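Local coordinates for protein reducing end xylose-releasing exo-oligoxylanase (Bacillus halodurans, PDB 1WU4) that hydrolyses xylooligosaccharides of three or more units, releasing xylose from the reducing end with inversion of anomeric configuration, at residues Y49-D54 with F88-N93; N64-T69 with A111-P116; F138-R143 with F152-Q157. The protein carries 1 engineered substitution. All blocks are in the same frame, centred on the assembly; numbering follows the deposited sequence.

Contact 1 (Y49-D54 with F88-N93); sequences YYEVGD and FDRIWN
R90 reaches from helix 85-99 to the hairpin strand 49-52, and its guanidinium is enclosed by E51, G53 and D54. In the guanidinium plane, R90 NH1 donates to the carbonyl of G53 (NH1 to O 3.0 Å), arriving from above the carbonyl plane; a second bond, from NH2 to the same oxygen, is weak. Over one face lies the E51 side chain, whose CG sits 3.1 Å from R90 NH1 and whose carboxylate is stacked on the guanidinium, the planes 26° apart. This salt bridge, E51 OE2 to R90 NE at 3.3 Å, therefore works through charge alone; a water donating to OE2 and accepting from NE supplies the directed link. D54 backbone covers the opposite face, and D54 OD1 adds a looser salt bridge to R90 NH2 at 3.6 Å. Beside the aliphatic part, the hydroxyl of Y49 packs on R90 CD (OH to CD 3.1 Å) and donates to the anti lone pair of E51 OE2, steadying that carboxylate. Y49 CE1 meets I91 CG1 at 3.9 Å. R90 NH1 also bonds to L56 O, so hydrogen bonds grip the turn and the second strand, and E51 holds the first. An alanine here would probably leave the E51 and D54 carboxylates without their shared counter-charge and the G53 carbonyl without its donor. One cation thus ties the hairpin to the helix, its charge shared between two acids and backbone carbonyls.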
# COMPACT_ATOMS: atom_id res chain seq x y z
N TYR A 49 -3.40 16.31 2.05
CA TYR A 49 -2.99 16.39 3.45
C TYR A 49 -3.45 17.71 4.06
O TYR A 49 -3.21 18.78 3.50
CB TYR A 49 -1.47 16.27 3.55
CG TYR A 49 -0.90 16.64 4.90
CD1 TYR A 49 -1.17 15.88 6.04
CD2 TYR A 49 -0.09 17.77 5.05
CE1 TYR A 49 -0.65 16.23 7.29
CE2 TYR A 49 0.44 18.13 6.28
CZ TYR A 49 0.16 17.36 7.40
OH TYR A 49 0.68 17.71 8.62
N TYR A 50 -4.09 17.63 5.22
CA TYR A 50 -4.60 18.81 5.91
C TYR A 50 -4.05 18.91 7.33
O TYR A 50 -4.08 17.95 8.10
CB TYR A 50 -6.12 18.77 5.95
CG TYR A 50 -6.74 18.87 4.57
CD1 TYR A 50 -7.05 20.10 4.01
CD2 TYR A 50 -6.98 17.72 3.82
CE1 TYR A 50 -7.58 20.19 2.72
CE2 TYR A 50 -7.51 17.80 2.54
CZ TYR A 50 -7.80 19.04 1.99
OH TYR A 50 -8.32 19.12 0.72
N GLU A 51 -3.54 20.09 7.66
CA GLU A 51 -2.97 20.33 8.98
C GLU A 51 -4.00 20.95 9.91
O GLU A 51 -4.75 21.85 9.51
CB GLU A 51 -1.75 21.25 8.85
CG GLU A 51 -0.56 20.82 9.67
CD GLU A 51 0.75 21.30 9.08
OE1 GLU A 51 0.93 22.54 8.97
OE2 GLU A 51 1.60 20.46 8.72
N VAL A 52 -4.05 20.47 11.15
CA VAL A 52 -4.99 20.97 12.14
C VAL A 52 -4.22 21.36 13.40
O VAL A 52 -3.52 20.54 13.99
CB VAL A 52 -6.04 19.90 12.51
CG1 VAL A 52 -7.03 20.46 13.52
CG2 VAL A 52 -6.77 19.44 11.26
N GLY A 53 -4.36 22.62 13.81
CA GLY A 53 -3.66 23.08 14.99
C GLY A 53 -2.16 22.97 14.79
O GLY A 53 -1.66 23.11 13.68
N ASP A 54 -1.43 22.70 15.87
CA ASP A 54 0.02 22.57 15.78
C ASP A 54 0.55 21.17 16.05
O ASP A 54 1.76 20.97 16.13
CB ASP A 54 0.70 23.55 16.74
CG ASP A 54 1.09 24.85 16.06
OD1 ASP A 54 1.90 24.80 15.11
OD2 ASP A 54 0.58 25.92 16.47
N PHE A 88 4.57 13.34 9.88
CA PHE A 88 4.36 11.99 10.38
C PHE A 88 3.65 12.01 11.73
O PHE A 88 2.64 11.34 11.92
CB PHE A 88 5.71 11.28 10.54
CG PHE A 88 5.60 9.82 10.91
CD1 PHE A 88 5.72 8.83 9.94
CD2 PHE A 88 5.37 9.44 12.23
CE1 PHE A 88 5.63 7.49 10.28
CE2 PHE A 88 5.27 8.09 12.58
CZ PHE A 88 5.40 7.11 11.60
N ASP A 89 4.19 12.79 12.66
CA ASP A 89 3.63 12.90 14.00
C ASP A 89 2.22 13.50 14.03
O ASP A 89 1.39 13.07 14.82
CB ASP A 89 4.56 13.72 14.90
CG ASP A 89 5.82 12.95 15.28
OD1 ASP A 89 6.74 13.56 15.86
OD2 ASP A 89 5.88 11.73 15.00
N ARG A 90 1.96 14.48 13.17
CA ARG A 90 0.64 15.08 13.11
C ARG A 90 -0.40 14.03 12.71
O ARG A 90 -1.47 13.94 13.31
CB ARG A 90 0.62 16.24 12.11
CG ARG A 90 1.18 17.56 12.64
CD ARG A 90 1.26 18.59 11.52
NE ARG A 90 1.73 19.90 11.98
CZ ARG A 90 0.97 20.81 12.57
NH1 ARG A 90 -0.32 20.57 12.79
NH2 ARG A 90 1.49 21.97 12.94
N ILE A 91 -0.06 13.22 11.71
CA ILE A 91 -0.96 12.18 11.23
C ILE A 91 -1.13 11.05 12.25
O ILE A 91 -2.26 10.62 12.53
CB ILE A 91 -0.44 11.57 9.90
CG1 ILE A 91 -0.43 12.65 8.81
CG2 ILE A 91 -1.31 10.39 9.49
CD1 ILE A 91 0.24 12.21 7.52
N TRP A 92 -0.03 10.57 12.80
CA TRP A 92 -0.07 9.50 13.79
C TRP A 92 -0.84 9.94 15.03
O TRP A 92 -1.60 9.17 15.62
CB TRP A 92 1.35 9.07 14.15
CG TRP A 92 1.46 7.99 15.18
CD1 TRP A 92 2.27 8.00 16.28
CD2 TRP A 92 0.77 6.73 15.20
NE1 TRP A 92 2.13 6.83 16.99
CE2 TRP A 92 1.21 6.03 16.35
CE3 TRP A 92 -0.18 6.12 14.37
CZ2 TRP A 92 0.75 4.75 16.68
CZ3 TRP A 92 -0.65 4.85 14.70
CH2 TRP A 92 -0.18 4.18 15.85
N ASN A 93 -0.65 11.20 15.43
CA ASN A 93 -1.35 11.72 16.60
C ASN A 93 -2.86 11.72 16.36
O ASN A 93 -3.63 11.31 17.22
CB ASN A 93 -0.85 13.14 16.91
CG ASN A 93 -1.36 13.65 18.24
OD1 ASN A 93 -1.38 12.92 19.23
ND2 ASN A 93 -1.75 14.92 18.28
O HOH W 1 4.00 20.20 10.11

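Contact 2 (N64-T69 with A111-P116); sequences NLDVRT and AWSCQP
A short antiparallel two-stranded sheet joins V67-R68 to S113-C114, just ahead of the helix that carries E70, the probable proton donor. V67 and C114 form the hydrogen-bonded pair: V67 N to C114 O is 2.7 Å, and C114 N returns a bond to V67 O at 2.8 Å. R68 and S113 are a non-hydrogen-bonded pair, and T69 N then donates to W112 O at 3.0 Å where helix 69-81 begins. On the R68-S113 face, D66 OD2 takes two well-formed bonds. R68 NE, 2.9 Å from D66 OD2, meets the syn lone pair of that oxygen within a salt bridge, while S113 OG, 2.7 Å from the same D66 OD2, comes from the anti side, 29° out of the carboxylate plane. The carboxylate reaches both because D66 CG lies between its backbone N and carbonyl carbon (chi1 67°). W112 then brings its ring edge over a face of the R68 guanidinium, W112 CZ3 to R68 CZ 3.5 Å with the planes 71° apart, so R68 is held in its own plane by D66 and from above by the indole. N121 binds both S113 OG and Q115 OE1, and a water bridges Q115 NE2, weakly, to L65 O. On the other face, V67 and C114 turn to W94 of helix 85-99, with M99 also against C114 and Y58 of strand 56-59 against V67.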
# COMPACT_ATOMS: atom_id res chain seq x y z
N ASN A 64 -14.89 10.73 -0.73
CA ASN A 64 -15.87 10.23 0.23
C ASN A 64 -16.02 11.13 1.46
O ASN A 64 -16.80 10.83 2.36
CB ASN A 64 -15.48 8.82 0.66
CG ASN A 64 -15.55 7.83 -0.49
OD1 ASN A 64 -16.61 7.61 -1.07
ND2 ASN A 64 -14.41 7.23 -0.82
N LEU A 65 -15.27 12.23 1.47
CA LEU A 65 -15.32 13.18 2.57
C LEU A 65 -15.10 12.55 3.94
O LEU A 65 -15.80 12.86 4.91
CB LEU A 65 -16.65 13.94 2.56
CG LEU A 65 -16.91 14.80 1.32
CD1 LEU A 65 -18.24 15.52 1.47
CD2 LEU A 65 -15.78 15.80 1.14
N ASP A 66 -14.12 11.65 4.02
CA ASP A 66 -13.80 11.00 5.28
C ASP A 66 -12.30 10.75 5.38
O ASP A 66 -11.55 11.00 4.42
CB ASP A 66 -14.59 9.70 5.45
CG ASP A 66 -14.19 8.62 4.46
OD1 ASP A 66 -13.44 8.91 3.50
OD2 ASP A 66 -14.64 7.46 4.63
N VAL A 67 -11.86 10.30 6.54
CA VAL A 67 -10.45 10.01 6.79
C VAL A 67 -10.37 8.50 7.00
O VAL A 67 -11.04 7.95 7.88
CB VAL A 67 -9.96 10.75 8.06
CG1 VAL A 67 -8.50 10.43 8.32
CG2 VAL A 67 -10.15 12.25 7.89
N ARG A 68 -9.55 7.84 6.20
CA ARG A 68 -9.42 6.39 6.29
C ARG A 68 -8.05 5.93 6.75
O ARG A 68 -7.05 6.59 6.51
CB ARG A 68 -9.76 5.78 4.93
CG ARG A 68 -11.12 6.23 4.44
CD ARG A 68 -11.55 5.60 3.13
NE ARG A 68 -12.93 5.96 2.85
CZ ARG A 68 -13.69 5.39 1.92
NH1 ARG A 68 -13.20 4.41 1.16
NH2 ARG A 68 -14.95 5.78 1.76
N THR A 69 -8.01 4.78 7.43
CA THR A 69 -6.73 4.27 7.91
C THR A 69 -5.81 3.98 6.73
O THR A 69 -4.59 4.06 6.87
CB THR A 69 -6.91 3.01 8.79
OG1 THR A 69 -7.74 2.05 8.12
CG2 THR A 69 -7.55 3.39 10.12
N ALA A 111 -10.28 2.22 13.72
CA ALA A 111 -11.53 2.38 12.97
C ALA A 111 -11.14 2.78 11.55
O ALA A 111 -10.41 3.76 11.36
CB ALA A 111 -12.39 3.45 13.62
N TRP A 112 -11.62 2.04 10.56
CA TRP A 112 -11.22 2.30 9.18
C TRP A 112 -11.63 3.64 8.57
O TRP A 112 -10.91 4.17 7.71
CB TRP A 112 -11.69 1.16 8.26
CG TRP A 112 -13.10 1.28 7.77
CD1 TRP A 112 -14.24 0.90 8.42
CD2 TRP A 112 -13.51 1.81 6.51
NE1 TRP A 112 -15.34 1.16 7.63
CE2 TRP A 112 -14.92 1.72 6.45
CE3 TRP A 112 -12.83 2.35 5.41
CZ2 TRP A 112 -15.66 2.15 5.35
CZ3 TRP A 112 -13.56 2.79 4.31
CH2 TRP A 112 -14.97 2.68 4.29
N SER A 113 -12.76 4.17 9.00
CA SER A 113 -13.26 5.44 8.47
C SER A 113 -13.77 6.37 9.55
O SER A 113 -14.58 5.97 10.39
CB SER A 113 -14.39 5.17 7.46
OG SER A 113 -15.01 6.37 7.06
N CYS A 114 -13.29 7.61 9.52
CA CYS A 114 -13.70 8.63 10.48
C CYS A 114 -14.08 9.89 9.72
O CYS A 114 -13.65 10.10 8.59
CB CYS A 114 -12.56 8.98 11.43
SG CYS A 114 -12.19 7.76 12.68
N GLN A 115 -14.90 10.73 10.35
CA GLN A 115 -15.28 11.99 9.75
C GLN A 115 -14.12 12.94 10.01
O GLN A 115 -13.28 12.68 10.88
CB GLN A 115 -16.56 12.53 10.39
CG GLN A 115 -17.82 11.78 9.98
CD GLN A 115 -18.04 11.80 8.48
OE1 GLN A 115 -17.34 11.13 7.72
NE2 GLN A 115 -19.02 12.58 8.04
N PRO A 116 -14.05 14.05 9.27
CA PRO A 116 -12.96 15.00 9.48
C PRO A 116 -12.86 15.52 10.92
O PRO A 116 -11.78 15.91 11.36
CB PRO A 116 -13.26 16.11 8.48
CG PRO A 116 -13.87 15.35 7.34
CD PRO A 116 -14.82 14.40 8.06
O HOH W 2 -18.12 10.49 5.04
O HOH W 3 -18.03 13.98 5.80
O HOH W 4 -9.01 2.26 5.51

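Contact 3 (F138-R143 with F152-Q157); sequences FFASHR and FNYSEQ
A140 and Y154 make one half of the meeting of helix 127-144 with the start of helix 154-167, S141 and S155 the other. The A140 methyl stands over the face of the phenol ring in a CH-pi contact, its CB 3.9 Å from the Y154 ring centroid and only 13° off the normal. Y154 CG is anti to its carbonyl carbon (chi1 -48°), which turns the ring toward A140 and S141, with Y154 CD2 3.8 Å from S141 N. The opposite face of the ring is covered by the carbonyl oxygen of F152, so the phenol is sandwiched between a methyl group and a peptide. Close packing of small side chains comes next: S141 CB touches Y154 CB at 3.8 Å, and S141 OG lies 3.4 Å from S155 CB. Where S141 faces Y154 and S155 the backbones come near, the CA atoms of S141 and Y154 being 5.3 Å apart. F138 adds only a loose contact, its CE1 4.2 Å from S155 O, and its ring packs on A158 and L162.

The polar bonds run to third parties or stay within one segment. D146, in the loop joining the helices, accepts from both serines, OD1 from S141 OG and OD2 from S155 OG, while Y154 OH bonds to D89 and K85. At the foot of the second helix, N153 OD1 accepts from Q157 NE2 at 3.0 Å. The two helices therefore meet by packing, with no direct polar bond between them, while one loop carboxylate pins a hydroxyl from each, and the buried phenol keeps its oxygen on a charged pair.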
# COMPACT_ATOMS: atom_id res chain seq x y z
N PHE A 138 8.00 1.46 12.26
CA PHE A 138 9.34 0.90 12.39
C PHE A 138 10.32 1.84 11.69
O PHE A 138 11.40 2.13 12.21
CB PHE A 138 9.45 -0.49 11.76
CG PHE A 138 8.94 -1.62 12.63
CD1 PHE A 138 9.42 -1.79 13.93
CD2 PHE A 138 8.01 -2.52 12.13
CE1 PHE A 138 8.97 -2.85 14.71
CE2 PHE A 138 7.56 -3.59 12.91
CZ PHE A 138 8.04 -3.75 14.20
N PHE A 139 9.96 2.31 10.50
CA PHE A 139 10.83 3.22 9.76
C PHE A 139 11.04 4.52 10.54
O PHE A 139 12.16 5.05 10.58
CB PHE A 139 10.25 3.54 8.38
CG PHE A 139 10.34 2.40 7.38
CD1 PHE A 139 11.11 1.28 7.64
CD2 PHE A 139 9.67 2.49 6.17
CE1 PHE A 139 11.22 0.25 6.68
CE2 PHE A 139 9.77 1.48 5.21
CZ PHE A 139 10.54 0.36 5.47
N ALA A 140 9.98 5.03 11.16
CA ALA A 140 10.09 6.26 11.95
C ALA A 140 11.07 6.05 13.10
O ALA A 140 11.92 6.90 13.38
CB ALA A 140 8.72 6.64 12.49
N SER A 141 10.94 4.92 13.78
CA SER A 141 11.83 4.60 14.89
C SER A 141 13.28 4.58 14.43
O SER A 141 14.17 5.11 15.09
CB SER A 141 11.47 3.24 15.49
OG SER A 141 12.37 2.88 16.53
N HIS A 142 13.51 3.96 13.28
CA HIS A 142 14.86 3.83 12.74
C HIS A 142 15.47 5.14 12.25
O HIS A 142 16.67 5.36 12.40
CB HIS A 142 14.85 2.78 11.63
CG HIS A 142 14.37 1.44 12.09
ND1 HIS A 142 14.02 0.43 11.22
CD2 HIS A 142 14.16 0.95 13.34
CE1 HIS A 142 13.61 -0.62 11.91
NE2 HIS A 142 13.68 -0.33 13.20
N ARG A 143 14.65 6.02 11.67
CA ARG A 143 15.16 7.29 11.18
C ARG A 143 15.30 8.35 12.27
O ARG A 143 16.28 9.10 12.30
CB ARG A 143 14.26 7.87 10.09
CG ARG A 143 14.15 7.06 8.82
CD ARG A 143 13.75 7.94 7.64
NE ARG A 143 14.85 8.80 7.21
CZ ARG A 143 14.86 9.55 6.11
NH1 ARG A 143 13.81 9.55 5.30
NH2 ARG A 143 15.92 10.27 5.80
N PHE A 152 4.37 8.44 20.64
CA PHE A 152 5.52 8.61 19.77
C PHE A 152 6.68 7.64 20.01
O PHE A 152 7.77 7.83 19.48
CB PHE A 152 5.97 10.07 19.84
CG PHE A 152 4.89 11.03 19.45
CD1 PHE A 152 4.44 11.10 18.14
CD2 PHE A 152 4.27 11.83 20.41
CE1 PHE A 152 3.38 11.94 17.79
CE2 PHE A 152 3.22 12.67 20.07
CZ PHE A 152 2.77 12.73 18.76
N ASN A 153 6.43 6.61 20.81
CA ASN A 153 7.42 5.57 21.06
C ASN A 153 7.15 4.56 19.94
O ASN A 153 6.64 3.46 20.15
CB ASN A 153 7.23 4.96 22.46
CG ASN A 153 5.79 4.54 22.74
OD1 ASN A 153 4.84 5.18 22.29
ND2 ASN A 153 5.63 3.47 23.50
N TYR A 154 7.50 5.00 18.73
CA TYR A 154 7.27 4.27 17.48
C TYR A 154 7.44 2.76 17.44
O TYR A 154 6.48 2.04 17.13
CB TYR A 154 8.13 4.87 16.36
CG TYR A 154 8.07 6.38 16.26
CD1 TYR A 154 6.87 7.05 16.04
CD2 TYR A 154 9.24 7.14 16.35
CE1 TYR A 154 6.83 8.45 15.92
CE2 TYR A 154 9.22 8.52 16.24
CZ TYR A 154 8.01 9.17 16.02
OH TYR A 154 8.01 10.54 15.90
N SER A 155 8.64 2.26 17.73
CA SER A 155 8.87 0.82 17.65
C SER A 155 8.00 0.01 18.60
O SER A 155 7.58 -1.10 18.26
CB SER A 155 10.35 0.49 17.89
OG SER A 155 10.71 0.67 19.25
N GLU A 156 7.72 0.54 19.79
CA GLU A 156 6.87 -0.17 20.74
C GLU A 156 5.44 -0.22 20.20
O GLU A 156 4.74 -1.22 20.37
CB GLU A 156 6.87 0.52 22.10
CG GLU A 156 8.22 0.57 22.78
CD GLU A 156 8.12 1.08 24.20
OE1 GLU A 156 7.72 0.29 25.08
OE2 GLU A 156 8.42 2.27 24.43
N GLN A 157 5.01 0.86 19.57
CA GLN A 157 3.67 0.93 19.00
C GLN A 157 3.54 -0.11 17.89
O GLN A 157 2.54 -0.81 17.79
CB GLN A 157 3.41 2.33 18.44
CG GLN A 157 3.33 3.44 19.49
CD GLN A 157 2.15 3.28 20.44
OE1 GLN A 157 1.10 2.77 20.06
NE2 GLN A 157 2.33 3.72 21.68

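In the fold
Helix 85-99 is part of contact 1 and packs against contact 3, and the two touch directly: D89 OD2 lies 2.6 Å from Y154 OH, probably a hydrogen bond, and F88 packs on A140 and Y154. Contact 2 touches neither, its nearest atoms about 6 Å from those of contact 1 and 13 Å from those of contact 3, but its V67-C114 face rests on the same helix. Contacts 1 and 2 are both partly buried, contact 1 with more of its touching residues exposed. Contact 1 relies on an arginine and two acids; contact 2, beside the probable catalytic acid, combines backbone bonds with a carboxylate-arginine pair; buried contact 3 joins neighbouring helices of the (alpha/alpha)6 barrel through packing.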